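Local coordinates for chitin oligosaccahride binding protein NagB1 (Paenibacillus sp. FPU-7, PDB 7EHP), which binds chitin oligosaccharides such as N,N'-diacetylchitobiose, probably as the extracellular solute-binding component of an ABC-type sugar uptake system, at residues Ala25-Ala30 with Ser309-Lys314; Tyr124-Phe129 with Ile338-Gln343; Glu227-Phe232 with Ala238-Gly243. All coordinates share one frame; numbering follows the deposited sequence.

How the contacts relate
Contact 3 lies deepest, its centre about 14 Å from that of the chain, against about 19 Å for contact 2 and about 23 Å for contact 1. Contacts 2 and 3 have centres about 13 Å apart and touch, because strands 109-125 and 237-243 are neighbours in one mixed sheet: Asn125 N lies 3.0 Å from Ala238 O, a probable hydrogen bond. Contact 1 touches neither, its nearest atoms being about 9 Å from contact 2 and about 15 Å from contact 3. Along the chain the segments of contacts 1 and 2 alternate, while contact 3 is nested inside both. The interleaving suits the solute-binding protein fold, whose chain passes more than once between two lobes around the sugar.

Contact 1 (Ala25-Ala30 with Ser309-Lys314)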
ATOM      1  N   ALA A  25      12.734 -19.723   2.626  1.00 16.80           N
ATOM      2  CA  ALA A  25      12.567 -20.866   1.734  1.00 18.63           C
ATOM      3  C   ALA A  25      13.521 -22.020   2.093  1.00 17.20           C
ATOM      4  O   ALA A  25      13.058 -23.149   2.281  1.00 21.20           O
ATOM      5  CB  ALA A  25      12.727 -20.406   0.280  1.00 19.44           C
ATOM      6  N   GLN A  26      14.860 -21.786   2.206  1.00 22.81           N
ATOM      7  CA  GLN A  26      15.691 -22.829   2.846  1.00 25.68           C
ATOM      8  C   GLN A  26      15.169 -23.348   4.170  1.00 25.85           C
ATOM      9  O   GLN A  26      15.264 -24.561   4.388  1.00 22.61           O
ATOM     10  CB  GLN A  26      17.158 -22.504   3.097  1.00 31.41           C
ATOM     11  CG  GLN A  26      17.597 -21.141   3.718  1.00 38.39           C
ATOM     12  CD  GLN A  26      18.976 -21.436   4.296  1.00 48.68           C
ATOM     13  OE1 GLN A  26      19.167 -22.660   4.728  1.00 50.48           O
ATOM     14  NE2 GLN A  26      20.022 -20.544   4.168  1.00 51.65           N
ATOM     15  N   ARG A  27      14.681 -22.500   5.082  1.00 18.43           N
ATOM     16  CA  ARG A  27      14.307 -23.072   6.373  1.00 20.77           C
ATOM     17  C   ARG A  27      13.121 -24.005   6.211  1.00 19.56           C
ATOM     18  O   ARG A  27      13.058 -25.053   6.863  1.00 18.67           O
ATOM     19  CB  ARG A  27      14.041 -21.946   7.337  1.00 17.79           C
ATOM     20  CG  ARG A  27      15.284 -21.330   7.894  1.00 22.31           C
ATOM     21  CD  ARG A  27      14.890 -20.560   9.118  1.00 23.49           C
ATOM     22  NE  ARG A  27      15.646 -19.335   9.257  1.00 30.39           N
ATOM     23  CZ  ARG A  27      15.529 -18.514  10.297  1.00 39.10           C
ATOM     24  NH1 ARG A  27      14.670 -18.800  11.282  1.00 25.51           N
ATOM     25  NH2 ARG A  27      16.270 -17.407  10.346  1.00 32.56           N
ATOM     26  N   MET A  28      12.195 -23.658   5.309  1.00 11.96           N
ATOM     27  CA  MET A  28      11.107 -24.577   4.991  1.00 15.08           C
ATOM     28  C   MET A  28      11.656 -25.880   4.431  1.00 19.15           C
ATOM     29  O   MET A  28      11.196 -26.964   4.797  1.00 17.84           O
ATOM     30  CB  MET A  28      10.164 -23.948   3.972  1.00 15.15           C
ATOM     31  CG  MET A  28       9.292 -22.820   4.514  1.00 18.38           C
ATOM     32  SD  MET A  28       8.782 -21.779   3.123  1.00 15.76           S
ATOM     33  CE  MET A  28       7.723 -22.850   2.161  1.00 15.57           C
ATOM     34  N   GLU A  29      12.652 -25.789   3.541  1.00 16.18           N
ATOM     35  CA  GLU A  29      13.193 -26.996   2.924  1.00 21.42           C
ATOM     36  C   GLU A  29      13.878 -27.884   3.960  1.00 20.94           C
ATOM     37  O   GLU A  29      13.721 -29.112   3.943  1.00 23.24           O
ATOM     38  CB  GLU A  29      14.138 -26.608   1.785  1.00 19.04           C
ATOM     39  CG  GLU A  29      13.374 -26.177   0.533  1.00 18.09           C
ATOM     40  CD  GLU A  29      14.244 -25.502  -0.516  1.00 27.47           C
ATOM     41  OE1 GLU A  29      15.387 -25.116  -0.193  1.00 28.31           O
ATOM     42  OE2 GLU A  29      13.782 -25.379  -1.676  1.00 28.08           O
ATOM     43  N   ALA A  30      14.613 -27.280   4.891  1.00 18.87           N
ATOM     44  CA  ALA A  30      15.258 -28.055   5.945  1.00 24.91           C
ATOM     45  C   ALA A  30      14.238 -28.726   6.860  1.00 18.86           C
ATOM     46  O   ALA A  30      14.513 -29.787   7.416  1.00 28.09           O
ATOM     47  CB  ALA A  30      16.179 -27.148   6.753  1.00 20.52           C
ATOM     48  N   SER A 309       6.688 -14.622  12.637  1.00 21.38           N
ATOM     49  CA  SER A 309       7.409 -14.800  13.881  1.00 22.01           C
ATOM     50  C   SER A 309       7.994 -13.459  14.277  1.00 21.64           C
ATOM     51  O   SER A 309       8.194 -12.574  13.440  1.00 21.90           O
ATOM     52  CB  SER A 309       8.544 -15.828  13.737  1.00 22.50           C
ATOM     53  OG  SER A 309       9.586 -15.263  12.939  1.00 20.61           O
ATOM     54  N   GLU A 310       8.300 -13.325  15.562  1.00 16.23           N
ATOM     55  CA  GLU A 310       8.898 -12.082  16.006  1.00 25.02           C
ATOM     56  C   GLU A 310      10.274 -11.886  15.394  1.00 23.64           C
ATOM     57  O   GLU A 310      10.665 -10.741  15.109  1.00 19.01           O
ATOM     58  CB  GLU A 310       8.906 -12.025  17.537  1.00 30.86           C
ATOM     59  CG  GLU A 310       9.666 -10.848  18.110  1.00 38.89           C
ATOM     60  CD  GLU A 310       9.214 -10.477  19.510  1.00 41.72           C
ATOM     61  OE1 GLU A 310       8.123 -10.935  19.927  1.00 39.03           O
ATOM     62  OE2 GLU A 310       9.953  -9.724  20.180  1.00 46.91           O
ATOM     63  N   GLU A 311      10.987 -12.986  15.119  1.00 22.52           N
ATOM     64  CA  GLU A 311      12.291 -12.887  14.466  1.00 20.65           C
ATOM     65  C   GLU A 311      12.169 -12.219  13.096  1.00 22.81           C
ATOM     66  O   GLU A 311      12.918 -11.295  12.768  1.00 19.47           O
ATOM     67  CB  GLU A 311      12.927 -14.272  14.319  1.00 25.30           C
ATOM     68  CG  GLU A 311      14.103 -14.269  13.336  1.00 21.12           C
ATOM     69  CD  GLU A 311      14.603 -15.653  12.955  1.00 25.97           C
ATOM     70  OE1 GLU A 311      13.944 -16.661  13.294  1.00 27.39           O
ATOM     71  OE2 GLU A 311      15.658 -15.729  12.300  1.00 25.97           O
ATOM     72  N   MET A 312      11.235 -12.681  12.272  1.00 20.79           N
ATOM     73  CA  MET A 312      11.205 -12.131  10.928  1.00 21.27           C
ATOM     74  C   MET A 312      10.545 -10.752  10.913  1.00 20.80           C
ATOM     75  O   MET A 312      10.974  -9.868  10.165  1.00 18.73           O
ATOM     76  CB  MET A 312      10.502 -13.099   9.984  1.00 20.79           C
ATOM     77  CG  MET A 312      11.308 -14.364   9.686  1.00 22.87           C
ATOM     78  SD  MET A 312      12.869 -13.993   8.872  1.00 21.39           S
ATOM     79  CE  MET A 312      13.834 -15.496   9.121  1.00 23.82           C
ATOM     80  N   GLN A 313       9.519 -10.549  11.750  1.00 20.30           N
ATOM     81  CA  GLN A 313       8.900  -9.233  11.887  1.00 20.54           C
ATOM     82  C   GLN A 313       9.918  -8.182  12.310  1.00 24.46           C
ATOM     83  O   GLN A 313       9.947  -7.071  11.759  1.00 18.20           O
ATOM     84  CB  GLN A 313       7.756  -9.301  12.898  1.00 18.88           C
ATOM     85  CG  GLN A 313       6.553 -10.058  12.402  1.00 19.27           C
ATOM     86  CD  GLN A 313       5.684  -9.227  11.471  1.00 21.37           C
ATOM     87  OE1 GLN A 313       4.912  -8.372  11.921  1.00 21.37           O
ATOM     88  NE2 GLN A 313       5.803  -9.473  10.170  1.00 20.22           N
ATOM     89  N   LYS A 314      10.759  -8.507  13.298  1.00 21.14           N
ATOM     90  CA  LYS A 314      11.795  -7.556  13.713  1.00 22.68           C
ATOM     91  C   LYS A 314      12.830  -7.347  12.618  1.00 20.39           C
ATOM     92  O   LYS A 314      13.289  -6.217  12.394  1.00 21.68           O
ATOM     93  CB  LYS A 314      12.493  -8.039  14.985  1.00 26.09           C
ATOM     94  CG  LYS A 314      11.759  -7.743  16.278  1.00 33.00           C
ATOM     95  CD  LYS A 314      12.511  -8.354  17.462  1.00 42.23           C
ATOM     96  CE  LYS A 314      12.124  -7.703  18.772  1.00 48.05           C
ATOM     97  NZ  LYS A 314      12.510  -8.569  19.918  1.00 53.55           N
TER
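Arg27, on helix 15-31, reaches across to Glu311 and Met312 at the start of helix 310-320, with 12.3 Å between Arg27 CA and Met312 CA, so long side chains do all the touching. The second helix is opened by Ser309 at its N-cap: Ser309 OG accepts from Met312 N at 3.1 Å, a capping bond that occupies one of the amides of the first turn. Glu310 pairs within its own helix, where its OE2 meets Lys314 NZ at 2.8 Å through the anti lone pair, and also with Ser329 N.

Glu311 carries the polar half of the contact. Its CG stands anti to the backbone N (chi1 165°) and the chain runs on extended, which delivers the carboxylate to the guanidinium from the opposite direction. The result is a bidentate, end-on salt bridge: Arg27 NH1 donates to Glu311 OE1 at 3.0 Å and Arg27 NH2 to Glu311 OE2 at 2.6 Å. Both oxygens lie near the guanidinium plane and are met on their syn sides, though somewhat out of the carboxylate plane, in keeping with the 36° twist between the two groups. Such an ion pair joins two helices that are 279 residues apart in this solute-binding protein fold, and it is peripheral, burying 117 Å² in all. Met312 adds the apolar half. Bent at chi2, it brings its methyl CE over one face of the guanidinium, near the rim, 3.3 Å from Arg27 NH2. Gln313 faces elsewhere, its amide bonded to Thr115 and Met326, while Ile306 of helix 294-307 touches Arg27 from a third helix.

Contact 2 (Tyr124-Phe129 with Ile338-Gln343); sequences YNKQIF and IREMIQ
Lys126 and Glu340 meet from opposite directions, and their charged ends form the tight part of this contact. Lys126 NZ donates to Glu340 OE2 at 2.7 Å, on the syn lone pair, in a salt bridge. The lysine chain bends at chi3 and again at chi4, where the angle is 49°, curling its ammonium back so that NZ also donates to Tyr124 OH at 2.9 Å; one nitrogen thus ties the carboxylate to the phenol. Within 124-129 the packing is close too: Tyr124 CD2 sits 3.5 Å above the centre of the Phe129 ring.

The rest is looser. Glu340 OE1 comes no nearer to the tyrosine ring than 4.0 Å, at Tyr124 CE1, in an oblique approach with ring and carboxylate planes 30° apart. A water near both Tyr124 OH and Glu340 OE1 links them only weakly. Lys126 and Glu340 are both partly exposed, and the two segments bury just 88 Å² together.

Asn125 N-caps helix 126-132 where strand 109-125 ends. Glu340 OE1 also accepts from Phe264 N of strand 262-265, so helix 336-344 is pinned by one carboxylate to that strand and to the strand-helix junction.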
ATOM      1  N   TYR A 124       9.377  13.614   3.825  1.00 16.97           N
ATOM      2  CA  TYR A 124       9.923  14.925   3.499  1.00 22.97           C
ATOM      3  C   TYR A 124      11.403  14.991   3.845  1.00 25.60           C
ATOM      4  O   TYR A 124      11.932  14.180   4.612  1.00 24.36           O
ATOM      5  CB  TYR A 124       9.130  16.048   4.190  1.00 16.73           C
ATOM      6  CG  TYR A 124       9.391  16.207   5.673  1.00 24.14           C
ATOM      7  CD1 TYR A 124       8.935  15.247   6.601  1.00 21.11           C
ATOM      8  CD2 TYR A 124      10.061  17.332   6.154  1.00 23.42           C
ATOM      9  CE1 TYR A 124       9.170  15.406   7.955  1.00 18.45           C
ATOM     10  CE2 TYR A 124      10.297  17.501   7.504  1.00 23.15           C
ATOM     11  CZ  TYR A 124       9.853  16.543   8.396  1.00 26.25           C
ATOM     12  OH  TYR A 124      10.092  16.739   9.733  1.00 30.39           O
ATOM     13  N   ASN A 125      12.073  15.963   3.238  1.00 22.63           N
ATOM     14  CA  ASN A 125      13.498  16.179   3.436  1.00 28.32           C
ATOM     15  C   ASN A 125      13.668  17.314   4.448  1.00 27.07           C
ATOM     16  O   ASN A 125      13.397  18.480   4.140  1.00 27.58           O
ATOM     17  CB  ASN A 125      14.173  16.485   2.101  1.00 19.87           C
ATOM     18  CG  ASN A 125      15.669  16.682   2.230  1.00 29.04           C
ATOM     19  OD1 ASN A 125      16.154  17.147   3.257  1.00 26.71           O
ATOM     20  ND2 ASN A 125      16.416  16.318   1.177  1.00 23.26           N
ATOM     21  N   LYS A 126      14.136  16.961   5.649  1.00 28.57           N
ATOM     22  CA  LYS A 126      14.315  17.940   6.721  1.00 25.42           C
ATOM     23  C   LYS A 126      15.322  19.017   6.343  1.00 30.83           C
ATOM     24  O   LYS A 126      15.204  20.164   6.797  1.00 30.45           O
ATOM     25  CB  LYS A 126      14.768  17.226   8.001  1.00 28.31           C
ATOM     26  CG  LYS A 126      13.695  16.414   8.740  1.00 23.19           C
ATOM     27  CD  LYS A 126      14.370  15.400   9.676  1.00 31.44           C
ATOM     28  CE  LYS A 126      13.554  15.124  10.920  1.00 37.56           C
ATOM     29  NZ  LYS A 126      12.145  14.830  10.602  1.00 40.38           N
ATOM     30  N   GLN A 127      16.320  18.682   5.517  1.00 29.93           N
ATOM     31  CA  GLN A 127      17.312  19.685   5.136  1.00 23.03           C
ATOM     32  C   GLN A 127      16.784  20.641   4.066  1.00 30.53           C
ATOM     33  O   GLN A 127      17.155  21.826   4.066  1.00 22.69           O
ATOM     34  CB  GLN A 127      18.605  19.003   4.673  1.00 26.86           C
ATOM     35  CG  GLN A 127      19.566  19.900   3.883  1.00 34.09           C
ATOM     36  CD  GLN A 127      20.188  21.028   4.711  1.00 45.33           C
ATOM     37  OE1 GLN A 127      20.469  20.872   5.907  1.00 47.65           O
ATOM     38  NE2 GLN A 127      20.400  22.177   4.072  1.00 40.91           N
ATOM     39  N   ILE A 128      15.915  20.171   3.163  1.00 25.48           N
ATOM     40  CA  ILE A 128      15.291  21.095   2.220  1.00 23.83           C
ATOM     41  C   ILE A 128      14.332  22.026   2.952  1.00 25.93           C
ATOM     42  O   ILE A 128      14.288  23.234   2.675  1.00 28.29           O
ATOM     43  CB  ILE A 128      14.595  20.338   1.075  1.00 24.09           C
ATOM     44  CG1 ILE A 128      15.621  19.655   0.170  1.00 27.38           C
ATOM     45  CG2 ILE A 128      13.803  21.296   0.197  1.00 23.94           C
ATOM     46  CD1 ILE A 128      14.982  18.744  -0.873  1.00 25.02           C
ATOM     47  N   PHE A 129      13.561  21.495   3.910  1.00 24.35           N
ATOM     48  CA  PHE A 129      12.667  22.357   4.684  1.00 25.44           C
ATOM     49  C   PHE A 129      13.448  23.419   5.450  1.00 24.53           C
ATOM     50  O   PHE A 129      13.041  24.588   5.490  1.00 35.17           O
ATOM     51  CB  PHE A 129      11.814  21.535   5.646  1.00 22.07           C
ATOM     52  CG  PHE A 129      10.577  20.952   5.023  1.00 23.54           C
ATOM     53  CD1 PHE A 129      10.601  20.451   3.724  1.00 20.14           C
ATOM     54  CD2 PHE A 129       9.396  20.873   5.747  1.00 20.31           C
ATOM     55  CE1 PHE A 129       9.460  19.904   3.160  1.00 17.80           C
ATOM     56  CE2 PHE A 129       8.253  20.333   5.191  1.00 22.43           C
ATOM     57  CZ  PHE A 129       8.282  19.848   3.894  1.00 19.82           C
ATOM     58  N   ILE A 338      11.025   6.110  11.174  1.00 34.61           N
ATOM     59  CA  ILE A 338      10.176   5.034  11.661  1.00 24.20           C
ATOM     60  C   ILE A 338       9.420   5.464  12.909  1.00 29.29           C
ATOM     61  O   ILE A 338       8.231   5.160  13.045  1.00 33.13           O
ATOM     62  CB  ILE A 338      11.002   3.758  11.909  1.00 34.28           C
ATOM     63  CG1 ILE A 338      11.733   3.316  10.635  1.00 29.41           C
ATOM     64  CG2 ILE A 338      10.095   2.636  12.413  1.00 33.42           C
ATOM     65  CD1 ILE A 338      10.841   3.063   9.441  1.00 27.22           C
ATOM     66  N   ARG A 339      10.086   6.159  13.848  1.00 33.81           N
ATOM     67  CA  ARG A 339       9.345   6.723  14.977  1.00 39.47           C
ATOM     68  C   ARG A 339       8.249   7.635  14.454  1.00 39.51           C
ATOM     69  O   ARG A 339       7.092   7.568  14.896  1.00 38.19           O
ATOM     70  CB  ARG A 339      10.224   7.554  15.926  1.00 39.57           C
ATOM     71  CG  ARG A 339      11.081   6.913  17.041  1.00 51.01           C
ATOM     72  CD  ARG A 339      10.174   6.437  18.205  1.00 59.84           C
ATOM     73  NE  ARG A 339      10.783   6.442  19.545  1.00 63.29           N
ATOM     74  CZ  ARG A 339      11.517   5.461  20.055  1.00 61.70           C
ATOM     75  NH1 ARG A 339      12.013   5.550  21.293  1.00 64.57           N
ATOM     76  NH2 ARG A 339      11.867   4.446  19.281  1.00 64.59           N
ATOM     77  N   GLU A 340       8.614   8.510  13.512  1.00 40.02           N
ATOM     78  CA  GLU A 340       7.679   9.493  12.981  1.00 37.36           C
ATOM     79  C   GLU A 340       6.488   8.818  12.310  1.00 32.17           C
ATOM     80  O   GLU A 340       5.371   9.334  12.378  1.00 39.82           O
ATOM     81  CB  GLU A 340       8.415  10.432  12.022  1.00 29.29           C
ATOM     82  CG  GLU A 340       9.363  11.383  12.740  1.00 36.69           C
ATOM     83  CD  GLU A 340      10.113  12.320  11.806  1.00 36.87           C
ATOM     84  OE1 GLU A 340       9.659  12.536  10.663  1.00 37.43           O
ATOM     85  OE2 GLU A 340      11.163  12.855  12.221  1.00 41.81           O
ATOM     86  N   MET A 341       6.694   7.654  11.690  1.00 28.30           N
ATOM     87  CA  MET A 341       5.572   6.903  11.125  1.00 31.48           C
ATOM     88  C   MET A 341       4.712   6.250  12.201  1.00 37.15           C
ATOM     89  O   MET A 341       3.483   6.233  12.082  1.00 36.53           O
ATOM     90  CB  MET A 341       6.086   5.834  10.173  1.00 35.15           C
ATOM     91  CG  MET A 341       6.524   6.351   8.847  1.00 28.15           C
ATOM     92  SD  MET A 341       7.366   5.011   7.988  1.00 40.50           S
ATOM     93  CE  MET A 341       7.248   5.666   6.395  1.00 28.04           C
ATOM     94  N   ILE A 342       5.333   5.652  13.226  1.00 36.52           N
ATOM     95  CA  ILE A 342       4.557   5.079  14.329  1.00 37.51           C
ATOM     96  C   ILE A 342       3.805   6.178  15.063  1.00 37.44           C
ATOM     97  O   ILE A 342       2.625   6.034  15.412  1.00 40.02           O
ATOM     98  CB  ILE A 342       5.480   4.291  15.277  1.00 40.44           C
ATOM     99  CG1 ILE A 342       5.943   3.001  14.611  1.00 36.76           C
ATOM    100  CG2 ILE A 342       4.758   3.976  16.586  1.00 33.67           C
ATOM    101  CD1 ILE A 342       4.784   2.157  14.090  1.00 37.92           C
ATOM    102  N   GLN A 343       4.483   7.297  15.301  1.00 41.63           N
ATOM    103  CA  GLN A 343       3.860   8.515  15.801  1.00 36.49           C
ATOM    104  C   GLN A 343       2.629   8.883  14.977  1.00 42.87           C
ATOM    105  O   GLN A 343       1.523   9.023  15.512  1.00 42.91           O
ATOM    106  CB  GLN A 343       4.919   9.619  15.768  1.00 49.31           C
ATOM    107  CG  GLN A 343       4.546  11.005  16.215  1.00 51.78           C
ATOM    108  CD  GLN A 343       5.714  11.977  16.003  1.00 59.87           C
ATOM    109  OE1 GLN A 343       6.775  11.600  15.487  1.00 59.57           O
ATOM    110  NE2 GLN A 343       5.521  13.229  16.400  1.00 65.22           N
TER
HETATM  111  O   HOH W   1       8.744  15.532  11.406  1.00 34.44           O

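Contact 3 (Glu227-Phe232 with Ala238-Gly243)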
ATOM      1  N   GLU A 227      10.705   5.744  -9.819  1.00 15.83           N
ATOM      2  CA  GLU A 227      11.330   7.018 -10.163  1.00 16.57           C
ATOM      3  C   GLU A 227      10.954   8.130  -9.185  1.00 17.18           C
ATOM      4  O   GLU A 227      11.765   9.030  -8.931  1.00 13.56           O
ATOM      5  CB  GLU A 227      10.955   7.391 -11.603  1.00 18.69           C
ATOM      6  CG  GLU A 227      11.585   6.405 -12.587  1.00 23.12           C
ATOM      7  CD  GLU A 227      11.475   6.814 -14.039  1.00 23.19           C
ATOM      8  OE1 GLU A 227      12.142   7.791 -14.438  1.00 28.08           O
ATOM      9  OE2 GLU A 227      10.746   6.125 -14.788  1.00 25.21           O
ATOM     10  N   GLN A 228       9.753   8.084  -8.604  1.00 13.10           N
ATOM     11  CA  GLN A 228       9.446   9.069  -7.569  1.00 12.64           C
ATOM     12  C   GLN A 228      10.322   8.866  -6.341  1.00 19.14           C
ATOM     13  O   GLN A 228      10.727   9.841  -5.691  1.00 14.20           O
ATOM     14  CB  GLN A 228       7.959   9.026  -7.227  1.00 13.69           C
ATOM     15  CG  GLN A 228       7.493   7.961  -6.253  1.00 14.68           C
ATOM     16  CD  GLN A 228       6.107   8.293  -5.710  1.00 17.08           C
ATOM     17  OE1 GLN A 228       5.288   8.889  -6.415  1.00 13.24           O
ATOM     18  NE2 GLN A 228       5.838   7.907  -4.460  1.00 14.92           N
ATOM     19  N   GLN A 229      10.686   7.619  -6.053  1.00 11.77           N
ATOM     20  CA  GLN A 229      11.562   7.350  -4.927  1.00 15.69           C
ATOM     21  C   GLN A 229      12.993   7.759  -5.244  1.00 15.44           C
ATOM     22  O   GLN A 229      13.709   8.257  -4.367  1.00 17.92           O
ATOM     23  CB  GLN A 229      11.466   5.870  -4.549  1.00 12.23           C
ATOM     24  CG  GLN A 229      10.059   5.516  -4.032  1.00 14.92           C
ATOM     25  CD  GLN A 229       9.839   4.035  -3.784  1.00 15.75           C
ATOM     26  OE1 GLN A 229      10.694   3.200  -4.080  1.00 20.34           O
ATOM     27  NE2 GLN A 229       8.690   3.703  -3.212  1.00 15.27           N
ATOM     28  N   TYR A 230      13.426   7.582  -6.496  1.00 15.02           N
ATOM     29  CA  TYR A 230      14.722   8.129  -6.878  1.00 16.25           C
ATOM     30  C   TYR A 230      14.756   9.634  -6.630  1.00 20.19           C
ATOM     31  O   TYR A 230      15.667  10.144  -5.965  1.00 19.80           O
ATOM     32  CB  TYR A 230      15.024   7.843  -8.347  1.00 18.95           C
ATOM     33  CG  TYR A 230      15.016   6.400  -8.807  1.00 18.32           C
ATOM     34  CD1 TYR A 230      15.261   5.335  -7.934  1.00 19.02           C
ATOM     35  CD2 TYR A 230      14.795   6.109 -10.152  1.00 19.04           C
ATOM     36  CE1 TYR A 230      15.265   3.997  -8.417  1.00 18.65           C
ATOM     37  CE2 TYR A 230      14.785   4.802 -10.630  1.00 19.11           C
ATOM     38  CZ  TYR A 230      15.018   3.755  -9.776  1.00 19.27           C
ATOM     39  OH  TYR A 230      15.002   2.493 -10.317  1.00 15.40           O
ATOM     40  N   ALA A 231      13.755  10.360  -7.152  1.00 14.42           N
ATOM     41  CA  ALA A 231      13.772  11.820  -7.073  1.00 16.63           C
ATOM     42  C   ALA A 231      13.851  12.282  -5.633  1.00 19.56           C
ATOM     43  O   ALA A 231      14.651  13.161  -5.295  1.00 21.57           O
ATOM     44  CB  ALA A 231      12.537  12.418  -7.755  1.00 16.25           C
ATOM     45  N   PHE A 232      13.040  11.675  -4.758  1.00 20.32           N
ATOM     46  CA  PHE A 232      13.066  12.059  -3.354  1.00 16.98           C
ATOM     47  C   PHE A 232      14.400  11.707  -2.698  1.00 21.80           C
ATOM     48  O   PHE A 232      15.002  12.534  -2.002  1.00 19.46           O
ATOM     49  CB  PHE A 232      11.913  11.396  -2.608  1.00 17.52           C
ATOM     50  CG  PHE A 232      11.854  11.767  -1.164  1.00 17.72           C
ATOM     51  CD1 PHE A 232      11.563  13.082  -0.788  1.00 19.50           C
ATOM     52  CD2 PHE A 232      12.118  10.823  -0.179  1.00 14.12           C
ATOM     53  CE1 PHE A 232      11.518  13.446   0.544  1.00 17.48           C
ATOM     54  CE2 PHE A 232      12.087  11.169   1.158  1.00 17.12           C
ATOM     55  CZ  PHE A 232      11.775  12.494   1.526  1.00 21.49           C
ATOM     56  N   ALA A 238      11.164  18.008  -2.395  1.00 17.73           N
ATOM     57  CA  ALA A 238      11.019  18.297  -0.971  1.00 20.38           C
ATOM     58  C   ALA A 238      10.173  17.248  -0.260  1.00 19.55           C
ATOM     59  O   ALA A 238      10.364  16.999   0.938  1.00 20.80           O
ATOM     60  CB  ALA A 238      10.408  19.693  -0.787  1.00 20.91           C
ATOM     61  N   MET A 239       9.221  16.647  -0.965  1.00 16.82           N
ATOM     62  CA  MET A 239       8.253  15.743  -0.363  1.00 19.69           C
ATOM     63  C   MET A 239       7.956  14.629  -1.354  1.00 19.29           C
ATOM     64  O   MET A 239       8.263  14.724  -2.551  1.00 17.24           O
ATOM     65  CB  MET A 239       6.946  16.468   0.013  1.00 17.63           C
ATOM     66  CG  MET A 239       7.114  17.672   0.936  1.00 21.08           C
ATOM     67  SD  MET A 239       5.529  18.505   1.226  1.00 20.72           S
ATOM     68  CE  MET A 239       5.490  19.492  -0.277  1.00 15.16           C
ATOM     69  N   MET A 240       7.332  13.575  -0.837  1.00 20.48           N
ATOM     70  CA  MET A 240       6.862  12.446  -1.634  1.00 15.06           C
ATOM     71  C   MET A 240       5.757  11.767  -0.850  1.00 15.74           C
ATOM     72  O   MET A 240       6.014  11.284   0.257  1.00 16.73           O
ATOM     73  CB  MET A 240       7.988  11.448  -1.889  1.00 17.94           C
ATOM     74  CG  MET A 240       7.523  10.174  -2.576  1.00 16.02           C
ATOM     75  SD  MET A 240       8.919   9.110  -2.953  1.00 17.41           S
ATOM     76  CE  MET A 240       9.184   8.327  -1.351  1.00 19.21           C
ATOM     77  N   PHE A 241       4.553  11.692  -1.419  1.00 11.97           N
ATOM     78  CA  PHE A 241       3.490  10.908  -0.798  1.00 15.01           C
ATOM     79  C   PHE A 241       3.686   9.441  -1.175  1.00 15.90           C
ATOM     80  O   PHE A 241       3.761   9.103  -2.360  1.00 14.70           O
ATOM     81  CB  PHE A 241       2.108  11.408  -1.244  1.00 12.63           C
ATOM     82  CG  PHE A 241       0.960  10.830  -0.460  1.00 14.88           C
ATOM     83  CD1 PHE A 241       0.525   9.541  -0.690  1.00 15.08           C
ATOM     84  CD2 PHE A 241       0.304  11.588   0.508  1.00 18.06           C
ATOM     85  CE1 PHE A 241      -0.534   8.999   0.042  1.00 14.60           C
ATOM     86  CE2 PHE A 241      -0.771  11.046   1.248  1.00 19.79           C
ATOM     87  CZ  PHE A 241      -1.179   9.750   1.013  1.00 17.37           C
ATOM     88  N   ASP A 242       3.748   8.568  -0.174  1.00 15.08           N
ATOM     89  CA  ASP A 242       4.061   7.162  -0.420  1.00 15.59           C
ATOM     90  C   ASP A 242       3.667   6.338   0.801  1.00 13.81           C
ATOM     91  O   ASP A 242       3.291   6.870   1.850  1.00 16.99           O
ATOM     92  CB  ASP A 242       5.556   6.982  -0.745  1.00 15.75           C
ATOM     93  CG  ASP A 242       5.814   5.833  -1.699  1.00 19.93           C
ATOM     94  OD1 ASP A 242       4.942   4.941  -1.798  1.00 16.82           O
ATOM     95  OD2 ASP A 242       6.886   5.829  -2.359  1.00 16.17           O
ATOM     96  N   GLY A 243       3.758   5.030   0.648  1.00 14.57           N
ATOM     97  CA  GLY A 243       3.519   4.129   1.751  1.00 16.85           C
ATOM     98  C   GLY A 243       4.764   3.872   2.565  1.00 16.28           C
ATOM     99  O   GLY A 243       5.883   4.056   2.089  1.00 19.65           O
TER
HETATM  100  O   HOH W   2       3.031   9.850  -4.882  1.00 15.74           O
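The Phe232 ring has Ala238 O at its edge, in plane, 3.8 Å from Phe232 CE1, while Met240 SD approaches obliquely, 5.2 Å from the ring centroid, a Met-aromatic contact. The other flat groups are two amides and a carboxylate. Gln229 NE2 donates to Asp242 OD2 at 2.9 Å, almost straight (172°), with the oxygen in the amide plane and met on its syn side but tilted out of the carboxylate plane. The amide of Gln228 stands nearly perpendicular to that carboxylate, with planes 87° apart, and its NE2 gives OD2 a weak bond of 3.1 Å. Gln228 NE2 also donates to Phe241 O at 3.2 Å, from above the carbonyl plane. A water donates to both Gln228 OE1 and Phe241 O, linking the other end of the same amide to the same carbonyl.

These polar groups are buried, and Asp242 is gripped at both oxygens: besides the glutamines on OD2, its OD1 is hydrogen-bonded to Tyr225 OH and Gly243 N. Gln229 OE1 is bonded to Arg11. An alanine in place of Asp242 would probably leave Gln229 NE2 and Tyr225 OH without the residue they share as partner, the Gln229 amide then being held by Arg11 at OE1 alone among the partners described. The Asp242 side chain lies about 7 Å from a bound N-acetylglucosamine. Met240 crosses Gln228 at about a right angle, its SD 3.4 Å from Gln228 O.

The axes of helix 227-232 and strand 239-243 run at 147° to one another, 8.7 Å apart at closest approach. This is a helix packed on the strand that follows it. Strand 237-243 pairs with strands 109-125, antiparallel, and 156-159, parallel; Met240 and Asp242 face helix 225-233, whereas Phe241 points away from it and touches Met171 and Thr174 of helix 165-180.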